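Local coordinates for protein Cj0977 (Campylobacter jejuni, PDB 3BNV) that is a sigma28-regulated, nonflagellar virulence protein with a hot-dog fold, whose biochemical activity the structure alone does not show, at the interface of chains A and B. Coordinates in Å, arbitrary orientation; residue numbers count along the deposited sequence, not the author numbering. Chains: chain A/B, Cj0977.

Contact 1: the interface of chains A and B. Residues chain A 60, 62-64; chain B 87, 147-149.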
# COMPACT_ATOMS: atom_id res chain seq x y z
N ASP A 60 3.99 -1.11 -15.25
CA ASP A 60 4.57 -1.01 -16.57
C ASP A 60 3.67 -1.62 -17.66
O ASP A 60 2.55 -2.06 -17.38
CB ASP A 60 5.98 -1.59 -16.59
CG ASP A 60 6.03 -3.09 -16.32
OD1 ASP A 60 5.01 -3.81 -16.51
OD2 ASP A 60 7.11 -3.58 -15.93
N GLN A 62 4.21 -4.32 -19.15
CA GLN A 62 4.48 -5.76 -19.18
C GLN A 62 3.57 -6.55 -18.25
O GLN A 62 3.72 -7.76 -18.12
CB GLN A 62 5.92 -6.01 -18.75
CG GLN A 62 6.94 -5.17 -19.51
CD GLN A 62 6.96 -5.48 -20.99
OE1 GLN A 62 7.34 -6.59 -21.38
NE2 GLN A 62 6.54 -4.53 -21.82
N GLY A 63 2.65 -5.86 -17.58
CA GLY A 63 1.71 -6.53 -16.68
C GLY A 63 2.20 -6.65 -15.25
O GLY A 63 1.60 -7.35 -14.45
N LEU A 64 3.28 -5.97 -14.92
CA LEU A 64 3.82 -6.05 -13.58
C LEU A 64 2.96 -5.16 -12.67
O LEU A 64 2.65 -4.02 -13.00
CB LEU A 64 5.28 -5.61 -13.58
CG LEU A 64 5.98 -5.47 -12.22
CD1 LEU A 64 6.30 -6.83 -11.72
CD2 LEU A 64 7.25 -4.63 -12.40
N SER B 87 12.98 -2.97 -11.74
CA SER B 87 13.14 -3.14 -10.30
C SER B 87 11.83 -3.49 -9.63
O SER B 87 10.76 -3.34 -10.20
CB SER B 87 13.73 -1.87 -9.66
OG SER B 87 12.82 -0.79 -9.78
N HIS B 147 13.68 -7.80 -17.13
CA HIS B 147 12.43 -7.77 -16.37
C HIS B 147 12.30 -8.98 -15.43
O HIS B 147 12.64 -10.11 -15.84
CB HIS B 147 11.24 -7.73 -17.34
CG HIS B 147 9.95 -7.32 -16.71
ND1 HIS B 147 9.09 -8.22 -16.13
CD2 HIS B 147 9.40 -6.09 -16.52
CE1 HIS B 147 8.04 -7.58 -15.63
NE2 HIS B 147 8.21 -6.28 -15.86
N ILE B 148 11.80 -8.81 -14.20
CA ILE B 148 11.69 -10.00 -13.32
C ILE B 148 10.98 -11.15 -14.02
O ILE B 148 11.31 -12.30 -13.80
CB ILE B 148 10.93 -9.81 -11.97
CG1 ILE B 148 10.38 -8.41 -11.81
CG2 ILE B 148 11.72 -10.33 -10.74
CD1 ILE B 148 8.93 -8.39 -12.14
N PHE B 149 9.98 -10.85 -14.85
CA PHE B 149 9.11 -11.90 -15.34
C PHE B 149 9.81 -12.89 -16.24
O PHE B 149 9.27 -13.94 -16.57
CB PHE B 149 7.90 -11.32 -16.05
CG PHE B 149 6.86 -10.81 -15.11
CD1 PHE B 149 5.95 -9.85 -15.50
CD2 PHE B 149 6.80 -11.30 -13.81
CE1 PHE B 149 4.99 -9.39 -14.64
CE2 PHE B 149 5.86 -10.85 -12.95
CZ PHE B 149 4.95 -9.89 -13.36

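Contact 2: the interface of chains A and B. Residues chain A 58, 66; chain B 28, 31, 36, 72, 75-76, 79.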
# COMPACT_ATOMS: atom_id res chain seq x y z
N VAL A 58 -1.06 -1.61 -12.66
CA VAL A 58 0.20 -1.95 -13.31
C VAL A 58 1.26 -0.89 -13.07
O VAL A 58 0.95 0.28 -12.94
CB VAL A 58 0.06 -2.14 -14.84
CG1 VAL A 58 -0.87 -3.31 -15.16
CG2 VAL A 58 -0.40 -0.82 -15.51
N PHE A 66 2.19 -3.07 -9.37
CA PHE A 66 2.86 -2.28 -8.36
C PHE A 66 2.68 -2.94 -7.02
O PHE A 66 1.55 -3.25 -6.64
CB PHE A 66 2.25 -0.90 -8.31
CG PHE A 66 3.07 0.10 -7.57
CD1 PHE A 66 2.47 0.93 -6.61
CD2 PHE A 66 4.42 0.28 -7.85
CE1 PHE A 66 3.21 1.89 -5.95
CE2 PHE A 66 5.16 1.24 -7.20
CZ PHE A 66 4.56 2.05 -6.24
N CYS B 28 8.76 2.32 -13.07
CA CYS B 28 7.29 2.42 -13.04
C CYS B 28 6.66 3.32 -14.08
O CYS B 28 5.83 4.15 -13.75
CB CYS B 28 6.82 2.91 -11.67
SG CYS B 28 7.46 1.89 -10.35
N LEU B 31 2.74 3.63 -13.95
CA LEU B 31 2.02 3.72 -12.70
C LEU B 31 1.05 4.88 -12.69
O LEU B 31 1.32 5.95 -13.23
CB LEU B 31 2.99 3.81 -11.52
CG LEU B 31 2.51 4.17 -10.10
CD1 LEU B 31 1.80 3.04 -9.38
CD2 LEU B 31 3.73 4.58 -9.30
N ALA B 36 -0.37 7.21 -6.58
CA ALA B 36 0.93 6.99 -5.95
C ALA B 36 1.74 8.28 -5.80
O ALA B 36 2.81 8.29 -5.21
CB ALA B 36 1.70 5.99 -6.74
N ALA B 72 1.95 3.38 -0.86
CA ALA B 72 2.14 3.45 -2.31
C ALA B 72 3.07 4.60 -2.67
O ALA B 72 3.97 4.44 -3.49
CB ALA B 72 0.81 3.59 -3.05
N ASN B 75 6.48 3.65 -1.70
CA ASN B 75 6.92 2.63 -2.62
C ASN B 75 7.45 3.26 -3.90
O ASN B 75 8.50 2.89 -4.39
CB ASN B 75 5.73 1.71 -2.94
CG ASN B 75 6.10 0.52 -3.78
OD1 ASN B 75 7.20 0.43 -4.33
ND2 ASN B 75 5.18 -0.41 -3.89
N TYR B 76 6.73 4.24 -4.43
CA TYR B 76 7.08 4.84 -5.69
C TYR B 76 8.38 5.65 -5.57
O TYR B 76 9.31 5.44 -6.34
CB TYR B 76 5.94 5.75 -6.11
CG TYR B 76 6.03 6.36 -7.49
CD1 TYR B 76 5.19 7.40 -7.84
CD2 TYR B 76 6.92 5.89 -8.45
CE1 TYR B 76 5.22 7.96 -9.10
CE2 TYR B 76 6.96 6.46 -9.72
CZ TYR B 76 6.10 7.49 -10.03
OH TYR B 76 6.09 8.09 -11.25
N GLN B 79 11.52 3.63 -5.22
CA GLN B 79 12.01 3.12 -6.50
C GLN B 79 12.58 4.20 -7.39
O GLN B 79 13.47 3.94 -8.18
CB GLN B 79 10.94 2.33 -7.24
CG GLN B 79 10.65 1.03 -6.57
CD GLN B 79 9.82 0.15 -7.42
OE1 GLN B 79 10.31 -0.42 -8.41
NE2 GLN B 79 8.53 0.02 -7.06

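Contact 3: the interface of chains A and B. Residues chain A 64, 67, 96, 99; chain B 87-89, 148.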
# COMPACT_ATOMS: atom_id res chain seq x y z
N LEU A 64 3.28 -5.97 -14.92
CA LEU A 64 3.82 -6.05 -13.58
C LEU A 64 2.96 -5.16 -12.67
O LEU A 64 2.65 -4.02 -13.00
CB LEU A 64 5.28 -5.61 -13.58
CG LEU A 64 5.98 -5.47 -12.22
CD1 LEU A 64 6.30 -6.83 -11.72
CD2 LEU A 64 7.25 -4.63 -12.40
N ASP A 67 3.77 -3.14 -6.29
CA ASP A 67 3.73 -3.90 -5.05
C ASP A 67 2.78 -3.30 -3.99
O ASP A 67 2.17 -4.04 -3.21
CB ASP A 67 5.13 -4.05 -4.49
CG ASP A 67 6.04 -4.92 -5.38
OD1 ASP A 67 7.07 -4.43 -5.92
OD2 ASP A 67 5.74 -6.13 -5.53
N PHE A 96 7.82 -9.29 0.30
CA PHE A 96 7.24 -9.52 -1.01
C PHE A 96 8.10 -10.52 -1.74
O PHE A 96 9.08 -10.15 -2.35
CB PHE A 96 7.28 -8.24 -1.81
CG PHE A 96 6.55 -7.10 -1.17
CD1 PHE A 96 7.19 -6.24 -0.30
CD2 PHE A 96 5.23 -6.89 -1.45
CE1 PHE A 96 6.51 -5.20 0.26
CE2 PHE A 96 4.56 -5.85 -0.89
CZ PHE A 96 5.19 -5.00 -0.04
N PRO A 99 6.67 -10.66 -7.37
CA PRO A 99 5.64 -9.68 -7.75
C PRO A 99 4.50 -10.35 -8.45
O PRO A 99 4.66 -11.40 -9.04
CB PRO A 99 6.38 -8.80 -8.75
CG PRO A 99 7.34 -9.76 -9.40
CD PRO A 99 7.79 -10.70 -8.33
N SER B 87 12.98 -2.97 -11.74
CA SER B 87 13.14 -3.14 -10.30
C SER B 87 11.83 -3.49 -9.63
O SER B 87 10.76 -3.34 -10.20
CB SER B 87 13.73 -1.87 -9.66
OG SER B 87 12.82 -0.79 -9.78
N VAL B 88 11.93 -3.93 -8.40
CA VAL B 88 10.78 -4.36 -7.66
C VAL B 88 11.15 -4.17 -6.22
O VAL B 88 12.33 -4.09 -5.90
CB VAL B 88 10.52 -5.81 -8.02
CG1 VAL B 88 10.62 -6.74 -6.83
CG2 VAL B 88 9.24 -5.92 -8.80
N ILE B 89 10.17 -4.08 -5.33
CA ILE B 89 10.50 -4.10 -3.93
C ILE B 89 10.27 -5.47 -3.31
O ILE B 89 9.36 -6.21 -3.71
CB ILE B 89 9.80 -2.99 -3.11
CG1 ILE B 89 8.39 -3.38 -2.74
CG2 ILE B 89 9.88 -1.61 -3.80
CD1 ILE B 89 7.92 -2.56 -1.59
N ILE B 148 11.80 -8.81 -14.20
CA ILE B 148 11.69 -10.00 -13.32
C ILE B 148 10.98 -11.15 -14.02
O ILE B 148 11.31 -12.30 -13.80
CB ILE B 148 10.93 -9.81 -11.97
CG1 ILE B 148 10.38 -8.41 -11.81
CG2 ILE B 148 11.72 -10.33 -10.74
CD1 ILE B 148 8.93 -8.39 -12.14
O HOH W 1 7.91 -7.27 -5.48

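Contact 1: the interface of chains A and B
The imidazole of B:His147 meets chain A with its edge: the carboxylate oxygen OD2 of A:Asp60 and CB of A:Leu64 both lie in the plane of the ring. The phenyl ring of B:Phe149 has the backbone carbon of A:Gly63 at its edge, while CD1 of B:Ile148, from its own chain, sits above one face near the rim. CE1 of B:Phe149 packs against CA of A:Leu64 at 3.7 Å. Between imidazole and carboxylate, which approach from opposite directions with planes 45° apart, NE2 of B:His147 donates in its ring plane to OD2 of A:Asp60 at 2.9 Å, meeting the syn lone pair of that oxygen. Each partner is also held within its own chain. A chi1 of 65° turns the carboxylate of A:Asp60 back over the following residues. There its OD1 accepts the backbone N of A:Gln62 at 2.8 Å. The backbone N of A:Leu64 reaches OD1 of A:Asp60 at 3.2 Å from the opposite face, and the two bonds together restrain the carboxylate's rotation. ND1 of B:His147 accepts the backbone N of B:Phe149 at 3.1 Å, leaving NE2 to point across. The carboxylate would probably polarise the imidazole. CG of A:Gln62 lies 4.0 Å from CD2 of B:His147. The site illustrates how a polar pair braced by bonds within each chain, flanked by apolar contacts, can join one subunit's C-terminal segment to the other's loop in the two-fold dimer of the deposited assembly, probably the biological one.

Contact 2: the interface of chains A and B
A:Phe66 is inserted between B:Asn75 and B:Leu31, which take opposite faces of its ring. On one face the amide of B:Asn75 is stacked nearly parallel, the two planes 15° apart, with its CG 3.3 Å from CZ of A:Phe66. The B:Gln79 amide also runs almost parallel to the phenyl ring, 11° from its plane, and its NE2 lies 3.6 Å from CE2 of A:Phe66. On the other face, the methyl CD1 of B:Leu31 makes a CH-pi contact, 3.5 Å from CD1 of A:Phe66. The rim of the ring points at the helix 68-82 of chain B, where the carbonyl oxygen of B:Ala72 and the backbone N of B:Tyr76 lie at its edge in plane. SG of B:Cys28 touches the rim at CE2 of A:Phe66, 3.9 Å away. Farther out, NE2 of B:Gln79 donates to OD1 of B:Asn75 at 3.1 Å, which restrains the rotation of the stacked amide. B:Leu31 is positioned in turn by B:Tyr76, whose ring has CD2 of the leucine over its centre. With CG of A:Phe66 anti to the backbone N (chi1 -166°), the phenyl group reaches away from its own loop into the partner. The arrangement is an example of an aromatic side chain of one subunit seated in a pocket of the other, here lined by helix 68-82 and the loop between helices 15-22 and 33-36, and it probably contributes to cohesion of the pair.

Contact 3: the interface of chains A and B
Polar recognition here runs from A:Asp67 to the backbone of B:Ile89. The main-chain N of B:Ile89 donates to the carboxylate oxygen OD1 of A:Asp67 at 3.2 Å, fairly straight (161° at H) but arriving from above the carboxylate plane. The second oxygen, OD2 of A:Asp67, meets water 1, which bridges to the carbonyl O of B:Ile89. One acidic side chain thus addresses both the N-H and, through solvent, the C=O of one strand residue. Apolar packing flanks this pair. CG1 of B:Ile89 is placed between its backbone N and carbonyl carbon (chi1 82°), which sets this branch beside CB of A:Asp67, 3.8 Å away, and above one face of the A:Phe96 ring, toward its rim. The terminal methyl CD1 of B:Ile89 reaches CE1 of A:Phe96 at 3.5 Å. A second cluster centres on A:Pro99: its CG lies 3.5 Å from CD1 of B:Ile148, and its CB faces the methyl CG2 of B:Val88 at 4.1 Å. In the fold, A:Asp67 opens the helix 67-82, A:Phe96 ends strand 87-96 and A:Pro99 follows in the loop; they meet the beginning of strand 87-96 in the other subunit and, through B:Ile148, the short 3-10 helix 148-150 near its C-terminus.

Contacts 1 and 3 are neighbours, with the centres of their C-alpha atoms about 7 Å apart, and they share A:Leu64, B:Ser87 and B:Ile148. The C-alpha centre of contact 2 lies about 12 Å from that of contact 1 and about 10 Å from that of contact 3. On chain A, a short run up to the first residue of helix 67-82 contributes to all three, joined in contact 3 by the end of strand 87-96 and the loop after it. Chain B answers with its C-terminal segment, helix 68-82 with the loop after helix 15-22, and strand 87-96. The neighbouring patches recur on both sides of the two-fold axis, as expected of a hot-dog dimer.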